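PDB 2UWJ: type III export protein PSCG from Pseudomonas aeruginosa, which acts as a type III secretion chaperone that, together with PscE, keeps the needle protein PscF from polymerising prematurely in the cytoplasm and is required for needle assembly. Local coordinates for residues Ala40-Arg45 and Asn65-Leu70; Gly53-Ala58 and Ala75-His80; Ala15-His20 and Arg45-Ala50; Leu70-Ala75 and Ala103-Gly108. All coordinates share one frame; numbering follows the deposited sequence.

Contact 1: Ala40-Arg45 and Asn65-Leu70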
# COMPACT_ATOMS: atom_id res chain seq x y z
N ALA C 40 -2.30 15.41 1.75
CA ALA C 40 -3.00 14.39 2.51
C ALA C 40 -4.22 14.97 3.23
O ALA C 40 -5.28 14.33 3.30
CB ALA C 40 -2.06 13.68 3.52
N ALA C 41 -4.08 16.16 3.81
CA ALA C 41 -5.24 16.75 4.51
C ALA C 41 -6.39 16.98 3.49
O ALA C 41 -7.55 16.74 3.81
CB ALA C 41 -4.88 18.10 5.14
N ARG C 42 -6.04 17.45 2.30
CA ARG C 42 -7.01 17.78 1.26
C ARG C 42 -7.75 16.51 0.81
O ARG C 42 -8.97 16.49 0.68
CB ARG C 42 -6.28 18.48 0.11
CG ARG C 42 -7.17 18.95 -1.03
CD ARG C 42 -8.11 19.98 -0.55
NE ARG C 42 -7.42 21.11 0.10
CZ ARG C 42 -6.83 22.15 -0.50
NH1 ARG C 42 -6.78 22.29 -1.83
NH2 ARG C 42 -6.30 23.11 0.28
N LEU C 43 -6.99 15.44 0.58
CA LEU C 43 -7.57 14.11 0.29
C LEU C 43 -8.61 13.70 1.35
O LEU C 43 -9.75 13.27 1.04
CB LEU C 43 -6.44 13.04 0.28
CG LEU C 43 -6.96 11.58 0.26
CD1 LEU C 43 -7.77 11.44 -1.01
CD2 LEU C 43 -5.78 10.53 0.23
N ILE C 44 -8.24 13.82 2.61
CA ILE C 44 -9.16 13.42 3.70
C ILE C 44 -10.42 14.28 3.74
O ILE C 44 -11.54 13.76 3.85
CB ILE C 44 -8.42 13.49 5.09
CG1 ILE C 44 -7.35 12.35 5.17
CG2 ILE C 44 -9.43 13.35 6.24
CD1 ILE C 44 -6.10 12.71 6.18
N ARG C 45 -10.24 15.58 3.62
CA ARG C 45 -11.35 16.53 3.61
C ARG C 45 -12.31 16.17 2.48
O ARG C 45 -13.51 16.10 2.68
CB ARG C 45 -10.80 17.95 3.35
CG ARG C 45 -10.20 18.67 4.61
CD ARG C 45 -9.82 20.08 4.26
NE ARG C 45 -9.11 20.76 5.35
CZ ARG C 45 -9.72 21.24 6.44
NH1 ARG C 45 -11.03 21.08 6.56
NH2 ARG C 45 -9.04 21.90 7.39
N ASN C 65 -7.22 23.30 -8.43
CA ASN C 65 -6.62 22.13 -7.76
C ASN C 65 -5.19 21.89 -8.26
O ASN C 65 -4.96 21.62 -9.45
CB ASN C 65 -7.44 20.85 -8.01
CG ASN C 65 -6.67 19.60 -7.58
OD1 ASN C 65 -6.12 19.57 -6.47
ND2 ASN C 65 -6.65 18.59 -8.43
N PRO C 66 -4.23 21.92 -7.34
CA PRO C 66 -2.83 21.70 -7.72
C PRO C 66 -2.33 20.23 -7.65
O PRO C 66 -1.21 19.95 -8.07
CB PRO C 66 -2.09 22.58 -6.72
CG PRO C 66 -2.80 22.29 -5.49
CD PRO C 66 -4.33 22.30 -5.93
N TRP C 67 -3.17 19.30 -7.16
CA TRP C 67 -2.78 17.88 -7.00
C TRP C 67 -3.57 16.98 -7.90
O TRP C 67 -4.71 16.65 -7.59
CB TRP C 67 -2.99 17.49 -5.53
CG TRP C 67 -2.04 18.23 -4.63
CD1 TRP C 67 -0.66 18.21 -4.70
CD2 TRP C 67 -2.38 19.14 -3.59
NE1 TRP C 67 -0.14 19.06 -3.76
CE2 TRP C 67 -1.16 19.65 -3.07
CE3 TRP C 67 -3.60 19.58 -3.04
CZ2 TRP C 67 -1.13 20.57 -2.03
CZ3 TRP C 67 -3.56 20.52 -2.00
CH2 TRP C 67 -2.33 21.00 -1.51
N PRO C 68 -2.99 16.57 -9.03
CA PRO C 68 -3.73 15.71 -9.96
C PRO C 68 -4.33 14.43 -9.36
O PRO C 68 -5.36 13.97 -9.81
CB PRO C 68 -2.71 15.42 -11.07
CG PRO C 68 -1.84 16.73 -11.06
CD PRO C 68 -1.65 16.91 -9.57
N ALA C 69 -3.69 13.87 -8.34
CA ALA C 69 -4.21 12.63 -7.76
C ALA C 69 -5.61 12.83 -7.11
O ALA C 69 -6.24 11.85 -6.75
CB ALA C 69 -3.22 12.08 -6.70
N LEU C 70 -6.01 14.09 -6.87
CA LEU C 70 -7.30 14.38 -6.27
C LEU C 70 -8.40 14.50 -7.33
O LEU C 70 -9.60 14.43 -6.99
CB LEU C 70 -7.28 15.68 -5.45
CG LEU C 70 -6.28 15.68 -4.29
CD1 LEU C 70 -6.36 17.04 -3.57
CD2 LEU C 70 -6.57 14.49 -3.31
O HOH W 1 -7.76 20.68 -4.38
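Trp67 O, in the loop that meets Arg42 and Leu43, is gripped from opposite faces of its carbonyl plane, by Asn65 ND2 at 2.9 Å and by Leu70 N at 3.0 Å. Asn65 OD1 in turn takes the Trp67 N-H in an Asx turn, the donor standing well above the carbonyl plane. OD1 also accepts from a water that itself accepts from Arg42 NH1 (3.2 Å), a relay from helix 38-51 to the loop. With CG anti to the backbone N (chi1 -177°) and two further bends, the Arg42 chain crosses the indole at about a right angle. Trp67 CZ3 lies over one guanidinium face, 3.7 Å from Arg42 NH1, while the ring itself is met at its edge, the planes being 68° apart; Pro66 CG sits over the centre of one indole face. Leu70 divides its methyls: CD1 presses tightly on Arg42 CG (3.3 Å), and CD2 rests on Leu43 CA (3.8 Å). In this all-helical chaperone of the TPR clan, apolar side chains of another protein's chain also pack on Leu43 and Leu70. Arg42 thus works at both ends: stem on Leu70, guanidinium at the indole edge and, through water, on Asn65.

Contact 2: Gly53-Ala58 and Ala75-His80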
# COMPACT_ATOMS: atom_id res chain seq x y z
N GLY C 53 -22.02 12.74 1.02
CA GLY C 53 -22.92 13.23 -0.02
C GLY C 53 -22.84 14.75 -0.19
O GLY C 53 -23.65 15.35 -0.90
N ARG C 54 -21.85 15.41 0.43
CA ARG C 54 -21.71 16.88 0.33
C ARG C 54 -20.83 17.18 -0.85
O ARG C 54 -19.66 17.67 -0.70
CB ARG C 54 -21.07 17.42 1.59
CG ARG C 54 -22.00 17.31 2.79
CD ARG C 54 -21.65 18.57 3.59
NE ARG C 54 -21.10 18.15 4.83
CZ ARG C 54 -20.45 18.87 5.72
NH1 ARG C 54 -20.18 20.18 5.61
NH2 ARG C 54 -20.05 18.19 6.77
N TYR C 55 -21.37 16.87 -2.02
CA TYR C 55 -20.63 16.99 -3.27
C TYR C 55 -20.19 18.39 -3.68
O TYR C 55 -19.06 18.54 -4.23
CB TYR C 55 -21.44 16.36 -4.44
CG TYR C 55 -21.91 14.92 -4.18
CD1 TYR C 55 -20.98 13.90 -3.90
CD2 TYR C 55 -23.30 14.60 -4.13
CE1 TYR C 55 -21.38 12.58 -3.56
CE2 TYR C 55 -23.71 13.28 -3.80
CZ TYR C 55 -22.76 12.29 -3.52
OH TYR C 55 -23.16 11.00 -3.23
N GLN C 56 -21.07 19.38 -3.51
CA GLN C 56 -20.76 20.76 -3.87
C GLN C 56 -19.62 21.30 -3.00
O GLN C 56 -18.74 21.98 -3.49
CB GLN C 56 -22.03 21.65 -3.77
CG GLN C 56 -22.90 21.60 -5.06
CD GLN C 56 -22.22 22.24 -6.30
OE1 GLN C 56 -21.05 22.70 -6.25
NE2 GLN C 56 -22.95 22.26 -7.42
N GLU C 57 -19.64 21.00 -1.71
CA GLU C 57 -18.56 21.48 -0.86
C GLU C 57 -17.23 20.78 -1.24
O GLU C 57 -16.17 21.42 -1.24
CB GLU C 57 -18.89 21.25 0.61
CG GLU C 57 -20.15 22.08 1.09
CD GLU C 57 -20.65 21.53 2.42
OE1 GLU C 57 -20.10 21.88 3.49
OE2 GLU C 57 -21.58 20.70 2.35
N ALA C 58 -17.27 19.48 -1.57
CA ALA C 58 -16.03 18.79 -1.98
C ALA C 58 -15.53 19.44 -3.26
O ALA C 58 -14.32 19.66 -3.41
CB ALA C 58 -16.28 17.25 -2.17
N ALA C 75 -14.37 14.21 -10.35
CA ALA C 75 -15.19 13.50 -11.36
C ALA C 75 -16.35 12.74 -10.61
O ALA C 75 -17.52 12.76 -11.03
CB ALA C 75 -14.34 12.45 -12.09
N LEU C 76 -16.02 12.07 -9.51
CA LEU C 76 -17.06 11.28 -8.79
C LEU C 76 -18.16 12.23 -8.29
O LEU C 76 -19.36 11.87 -8.34
CB LEU C 76 -16.47 10.50 -7.61
CG LEU C 76 -15.62 9.25 -8.03
CD1 LEU C 76 -14.83 8.72 -6.84
CD2 LEU C 76 -16.50 8.18 -8.61
N CYS C 77 -17.76 13.40 -7.79
CA CYS C 77 -18.72 14.39 -7.28
C CYS C 77 -19.65 14.89 -8.42
O CYS C 77 -20.89 15.03 -8.25
CB CYS C 77 -17.98 15.59 -6.65
SG CYS C 77 -17.32 15.20 -5.02
N GLU C 78 -19.04 15.18 -9.55
CA GLU C 78 -19.81 15.65 -10.72
C GLU C 78 -20.81 14.52 -11.14
O GLU C 78 -21.98 14.78 -11.50
CB GLU C 78 -18.84 15.99 -11.88
CG GLU C 78 -18.19 17.35 -11.67
CD GLU C 78 -16.95 17.59 -12.54
OE1 GLU C 78 -16.32 16.61 -12.98
OE2 GLU C 78 -16.63 18.76 -12.76
N TRP C 79 -20.33 13.29 -11.11
CA TRP C 79 -21.16 12.15 -11.46
C TRP C 79 -22.40 12.07 -10.53
O TRP C 79 -23.52 11.99 -11.03
CB TRP C 79 -20.35 10.85 -11.37
CG TRP C 79 -21.12 9.55 -11.63
CD1 TRP C 79 -21.81 9.19 -12.79
CD2 TRP C 79 -21.14 8.39 -10.79
NE1 TRP C 79 -22.23 7.87 -12.71
CE2 TRP C 79 -21.84 7.35 -11.50
CE3 TRP C 79 -20.63 8.12 -9.51
CZ2 TRP C 79 -22.04 6.07 -10.96
CZ3 TRP C 79 -20.83 6.82 -8.96
CH2 TRP C 79 -21.53 5.82 -9.70
N HIS C 80 -22.21 12.11 -9.20
CA HIS C 80 -23.36 12.01 -8.30
C HIS C 80 -24.25 13.24 -8.38
O HIS C 80 -25.43 13.15 -8.02
CB HIS C 80 -22.95 11.77 -6.83
CG HIS C 80 -22.21 10.49 -6.60
ND1 HIS C 80 -22.84 9.27 -6.49
CD2 HIS C 80 -20.89 10.25 -6.36
CE1 HIS C 80 -21.96 8.33 -6.18
NE2 HIS C 80 -20.77 8.90 -6.10
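Aromatic contacts dominate where Tyr55 meets His80. His80 CB lies over one face of the phenol ring, 3.5 Å from its centroid and 20° off the normal, a CH-pi contact whose closest atom is Tyr55 CZ at 3.4 Å from His80 CB. The imidazole beyond it is nearly parallel to the phenol, 9° between planes, but slid so far outward that the rings barely overlap; what the imidazole face meets is Tyr55 OH, 3.5 Å from His80 CG. The phenol is sandwiched, since Gly53 O lies over the rim of its other face, and the imidazole is likewise backed by Trp79 CE3. The backbone points His80 CB at the phenol, and with CG anti to the carbonyl carbon (chi1 -62°) the imidazole lies against the hydroxyl end.

Sulfur contacts lie nearer the backbones, where Tyr55 and Cys77 come within 5.1 Å CA to CA. Cys77 SG approaches the edge of the phenol ring, 4.0 Å from Tyr55 CD1, and touches Ala58 CB at 3.7 Å. With the small side chains of Ala58 and Cys77 beside the tyrosine, the first turn of helix 55-59 lies close on helix 71-80, a helix-on-helix packing within this TPR-clan fold; Ala50 of helix 38-51 also reaches the sulfur.

Helix capping and polar bonding make up the rest. Gly53, with positive phi, closes helix 38-51 in a Schellman motif, and Arg54 follows as N-cap of helix 55-59. His80 NE2 is hydrogen-bonded to the backbone of another protein's chain, so the ring lying next to the Tyr55 hydroxyl also faces a protein partner.

Contact 3: Ala15-His20 and Arg45-Ala50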
# COMPACT_ATOMS: atom_id res chain seq x y z
N ALA C 15 -9.28 6.05 6.32
CA ALA C 15 -10.13 4.87 6.52
C ALA C 15 -11.43 5.33 7.16
O ALA C 15 -12.51 4.92 6.76
CB ALA C 15 -9.43 3.81 7.42
N GLY C 16 -11.32 6.19 8.16
CA GLY C 16 -12.49 6.69 8.86
C GLY C 16 -13.44 7.57 8.03
O GLY C 16 -14.66 7.59 8.26
N SER C 17 -12.89 8.26 7.05
CA SER C 17 -13.70 9.14 6.19
C SER C 17 -14.69 8.31 5.36
O SER C 17 -15.65 8.87 4.85
CB SER C 17 -12.81 9.95 5.22
OG SER C 17 -12.18 9.12 4.22
N GLY C 18 -14.43 7.01 5.18
CA GLY C 18 -15.32 6.16 4.40
C GLY C 18 -16.22 5.34 5.33
O GLY C 18 -17.08 4.55 4.86
N GLN C 19 -16.04 5.50 6.64
CA GLN C 19 -16.86 4.73 7.60
C GLN C 19 -17.55 5.62 8.64
O GLN C 19 -17.60 5.32 9.84
CB GLN C 19 -16.02 3.64 8.28
CG GLN C 19 -15.55 2.61 7.26
CD GLN C 19 -15.06 1.32 7.89
OE1 GLN C 19 -15.68 0.80 8.80
NE2 GLN C 19 -13.94 0.79 7.38
N HIS C 20 -18.06 6.73 8.15
CA HIS C 20 -18.84 7.66 8.96
C HIS C 20 -18.12 8.36 10.12
O HIS C 20 -18.79 8.89 11.00
CB HIS C 20 -20.12 6.95 9.47
CG HIS C 20 -20.77 6.05 8.44
ND1 HIS C 20 -21.20 6.51 7.20
CD2 HIS C 20 -20.99 4.71 8.43
CE1 HIS C 20 -21.65 5.50 6.48
NE2 HIS C 20 -21.54 4.39 7.20
N ARG C 45 -10.24 15.58 3.62
CA ARG C 45 -11.35 16.53 3.61
C ARG C 45 -12.31 16.17 2.48
O ARG C 45 -13.51 16.10 2.68
CB ARG C 45 -10.80 17.95 3.35
CG ARG C 45 -10.20 18.67 4.61
CD ARG C 45 -9.82 20.08 4.26
NE ARG C 45 -9.11 20.76 5.35
CZ ARG C 45 -9.72 21.24 6.44
NH1 ARG C 45 -11.03 21.08 6.56
NH2 ARG C 45 -9.04 21.90 7.39
N ILE C 46 -11.75 15.98 1.28
CA ILE C 46 -12.59 15.66 0.11
C ILE C 46 -13.33 14.30 0.23
O ILE C 46 -14.54 14.18 -0.04
CB ILE C 46 -11.74 15.70 -1.14
CG1 ILE C 46 -11.39 17.17 -1.44
CG2 ILE C 46 -12.54 15.05 -2.33
CD1 ILE C 46 -10.28 17.37 -2.48
N SER C 47 -12.61 13.28 0.68
CA SER C 47 -13.20 11.97 0.85
C SER C 47 -14.34 12.05 1.89
O SER C 47 -15.43 11.48 1.69
CB SER C 47 -12.15 10.95 1.30
OG SER C 47 -12.77 9.70 1.57
N SER C 48 -14.08 12.74 2.99
CA SER C 48 -15.08 12.84 4.05
C SER C 48 -16.33 13.56 3.53
O SER C 48 -17.45 13.11 3.76
CB SER C 48 -14.55 13.65 5.24
OG SER C 48 -15.61 13.83 6.16
N LEU C 49 -16.13 14.68 2.82
CA LEU C 49 -17.27 15.42 2.28
C LEU C 49 -18.02 14.59 1.22
O LEU C 49 -19.24 14.46 1.26
CB LEU C 49 -16.82 16.76 1.72
CG LEU C 49 -16.40 17.79 2.78
CD1 LEU C 49 -15.68 18.93 2.03
CD2 LEU C 49 -17.66 18.35 3.58
N ALA C 50 -17.28 14.00 0.28
CA ALA C 50 -17.94 13.24 -0.78
C ALA C 50 -18.68 12.04 -0.19
O ALA C 50 -19.80 11.73 -0.66
CB ALA C 50 -16.95 12.77 -1.84
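Ser17 and Ser48 bring their CA atoms within 4.5 Å, a very close approach of helix 4-17 near its C-terminal end to the later part of helix 38-51. Serines on both sides leave little bulk between the backbones: Ser17 CB stands 3.8 Å from the backbone N of Ser48 and 4.1 Å from Ser48 CB. Ser47, one residue earlier, supplies the polar link. Its hydroxyl donates to Ser17 OG over 2.8 Å, oxygen to oxygen; the anti position of Ser47 OG relative to its backbone N (chi1 175°) carries the hydroxyl toward the neighbouring helix. This seam of small residues belongs to the array of packed helices of a TPR-clan chaperone, and it is buried. Ser17 OG sits between its own backbone N and carbonyl carbon (chi1 69°), from where it also bonds Leu14 O one turn back; that oxygen therefore accepts from Ser47 and donates to the helix. Ser48 OG pairs with His22 ND1 instead of crossing to Ser17. Ser47 also packs against Trp73 of helix 71-80 and an aromatic side chain of another protein's chain, and Gly18 makes backbone hydrogen bonds to the chain of another protein.

Contact 4: Leu70-Ala75 and Ala103-Gly108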
# COMPACT_ATOMS: atom_id res chain seq x y z
N LEU C 70 -6.01 14.09 -6.87
CA LEU C 70 -7.30 14.38 -6.27
C LEU C 70 -8.40 14.50 -7.33
O LEU C 70 -9.60 14.43 -6.99
CB LEU C 70 -7.28 15.68 -5.45
CG LEU C 70 -6.28 15.68 -4.29
CD1 LEU C 70 -6.36 17.04 -3.57
CD2 LEU C 70 -6.57 14.49 -3.31
N GLU C 71 -8.00 14.63 -8.60
CA GLU C 71 -9.00 14.82 -9.69
C GLU C 71 -10.13 13.75 -9.76
O GLU C 71 -11.25 14.10 -10.04
CB GLU C 71 -8.33 14.97 -11.05
CG GLU C 71 -7.55 16.29 -11.22
CD GLU C 71 -8.52 17.47 -11.38
OE1 GLU C 71 -9.45 17.32 -12.21
OE2 GLU C 71 -8.38 18.48 -10.68
N PRO C 72 -9.80 12.45 -9.55
CA PRO C 72 -10.89 11.46 -9.61
C PRO C 72 -12.05 11.79 -8.65
O PRO C 72 -13.20 11.48 -8.98
CB PRO C 72 -10.20 10.14 -9.22
CG PRO C 72 -8.75 10.35 -9.82
CD PRO C 72 -8.47 11.80 -9.45
N TRP C 73 -11.75 12.33 -7.46
CA TRP C 73 -12.78 12.67 -6.51
C TRP C 73 -13.71 13.72 -7.08
O TRP C 73 -14.93 13.63 -6.87
CB TRP C 73 -12.20 13.20 -5.19
CG TRP C 73 -11.33 12.19 -4.55
CD1 TRP C 73 -9.98 11.99 -4.77
CD2 TRP C 73 -11.75 11.19 -3.62
NE1 TRP C 73 -9.53 10.91 -4.00
CE2 TRP C 73 -10.61 10.42 -3.29
CE3 TRP C 73 -12.98 10.88 -3.02
CZ2 TRP C 73 -10.67 9.35 -2.37
CZ3 TRP C 73 -13.04 9.80 -2.11
CH2 TRP C 73 -11.91 9.07 -1.80
N PHE C 74 -13.18 14.71 -7.80
CA PHE C 74 -14.06 15.73 -8.40
C PHE C 74 -14.94 15.10 -9.52
O PHE C 74 -16.13 15.44 -9.60
CB PHE C 74 -13.25 16.93 -8.92
CG PHE C 74 -12.32 17.51 -7.86
CD1 PHE C 74 -12.77 17.68 -6.55
CD2 PHE C 74 -11.00 17.87 -8.18
CE1 PHE C 74 -11.90 18.21 -5.55
CE2 PHE C 74 -10.13 18.39 -7.19
CZ PHE C 74 -10.58 18.56 -5.89
N ALA C 75 -14.37 14.21 -10.35
CA ALA C 75 -15.19 13.50 -11.36
C ALA C 75 -16.35 12.74 -10.61
O ALA C 75 -17.52 12.76 -11.03
CB ALA C 75 -14.34 12.45 -12.09
N ALA C 103 -4.87 7.93 -15.52
CA ALA C 103 -5.35 7.58 -16.84
C ALA C 103 -6.29 6.36 -16.78
O ALA C 103 -7.33 6.32 -17.47
CB ALA C 103 -4.14 7.31 -17.79
N ASP C 104 -5.93 5.36 -15.97
CA ASP C 104 -6.79 4.17 -15.86
C ASP C 104 -8.06 4.51 -15.13
O ASP C 104 -9.11 3.95 -15.43
CB ASP C 104 -6.10 3.00 -15.12
CG ASP C 104 -4.92 2.42 -15.88
OD1 ASP C 104 -4.84 2.70 -17.11
OD2 ASP C 104 -4.08 1.70 -15.27
N PHE C 105 -7.98 5.36 -14.10
CA PHE C 105 -9.25 5.71 -13.43
C PHE C 105 -10.20 6.37 -14.45
O PHE C 105 -11.39 6.05 -14.50
CB PHE C 105 -9.04 6.72 -12.29
CG PHE C 105 -10.34 7.29 -11.73
CD1 PHE C 105 -10.97 6.66 -10.66
CD2 PHE C 105 -10.94 8.39 -12.33
CE1 PHE C 105 -12.21 7.13 -10.19
CE2 PHE C 105 -12.19 8.87 -11.88
CZ PHE C 105 -12.82 8.24 -10.81
N ALA C 106 -9.68 7.30 -15.25
CA ALA C 106 -10.51 8.03 -16.22
C ALA C 106 -11.12 7.13 -17.29
O ALA C 106 -12.32 7.19 -17.55
CB ALA C 106 -9.69 9.16 -16.87
N ALA C 107 -10.29 6.29 -17.91
CA ALA C 107 -10.76 5.35 -18.93
C ALA C 107 -11.76 4.39 -18.30
O ALA C 107 -12.82 4.10 -18.88
CB ALA C 107 -9.57 4.57 -19.52
N GLY C 108 -11.47 3.89 -17.10
CA GLY C 108 -12.42 2.98 -16.48
C GLY C 108 -13.76 3.63 -16.11
O GLY C 108 -14.84 3.05 -16.33
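Phe105 swings CG anti to its backbone N (chi1 170°) and turns its ring broadside (chi2 91°), setting one face squarely against Pro72. The pair joins helix 71-80 to helix 100-113 in the C-terminal part of this all-helical TPR-clan fold, with both residues buried. Pro72 CB stands over the centre of the phenyl ring, 3.4 Å from the centroid and only 7° off the normal, a CH-pi contact of nearly ideal geometry. From that position CB is almost equally distant from all six ring carbons, with CE2 and CZ of Phe105 both at 3.6 Å. Pro72 CG follows along the same face, 3.9 Å from Phe105 CD2, so the pyrrolidine ring covers the face with two methylenes.

Proline suits the first turn of a helix, where a missing N-H costs no helical bond, and its rigid ring holds CB in place. One turn on, Ala75 contributes at the ring's edge, its CB lying near the ring plane. The backbones stay apart, 7.1 Å between Pro72 CA and Phe105 CA, because the phenyl ring stands between them. Leu76 also touches Phe105, while helix 84-95 reaches both partners' helices through Leu87 on Ala75 and Leu94 on Ala106. Apolar side chains of another protein's chain pack on Pro72 and Phe105. At the rim of the face, Phe105 CE2 is 3.7 Å from Pro72 CA and 4.2 Å from Ala75 CB.

How the contacts relate
Contacts 3 and 4 are buried and lie on opposite sides of the chain's centre, about 17 Å apart between centres; contacts 1 and 2 are only partly buried. Helix 38-51 serves contacts 1 and 3, helix 71-80 contacts 2 and 4, and Leu70, packed in contact 1, also opens segment 70-75. Between them, Ile46 and Ser47 of contact 3 pack on Trp73 of segment 70-75, and Asn65 of contact 1 bonds Glu71. Chemistry varies with place: a hydroxyl pair where two backbones nearly touch, a proline on a phenyl face where helices stand further apart, and water-linked arginine or a slid aromatic pair nearer solvent. All four lie near another protein's chain.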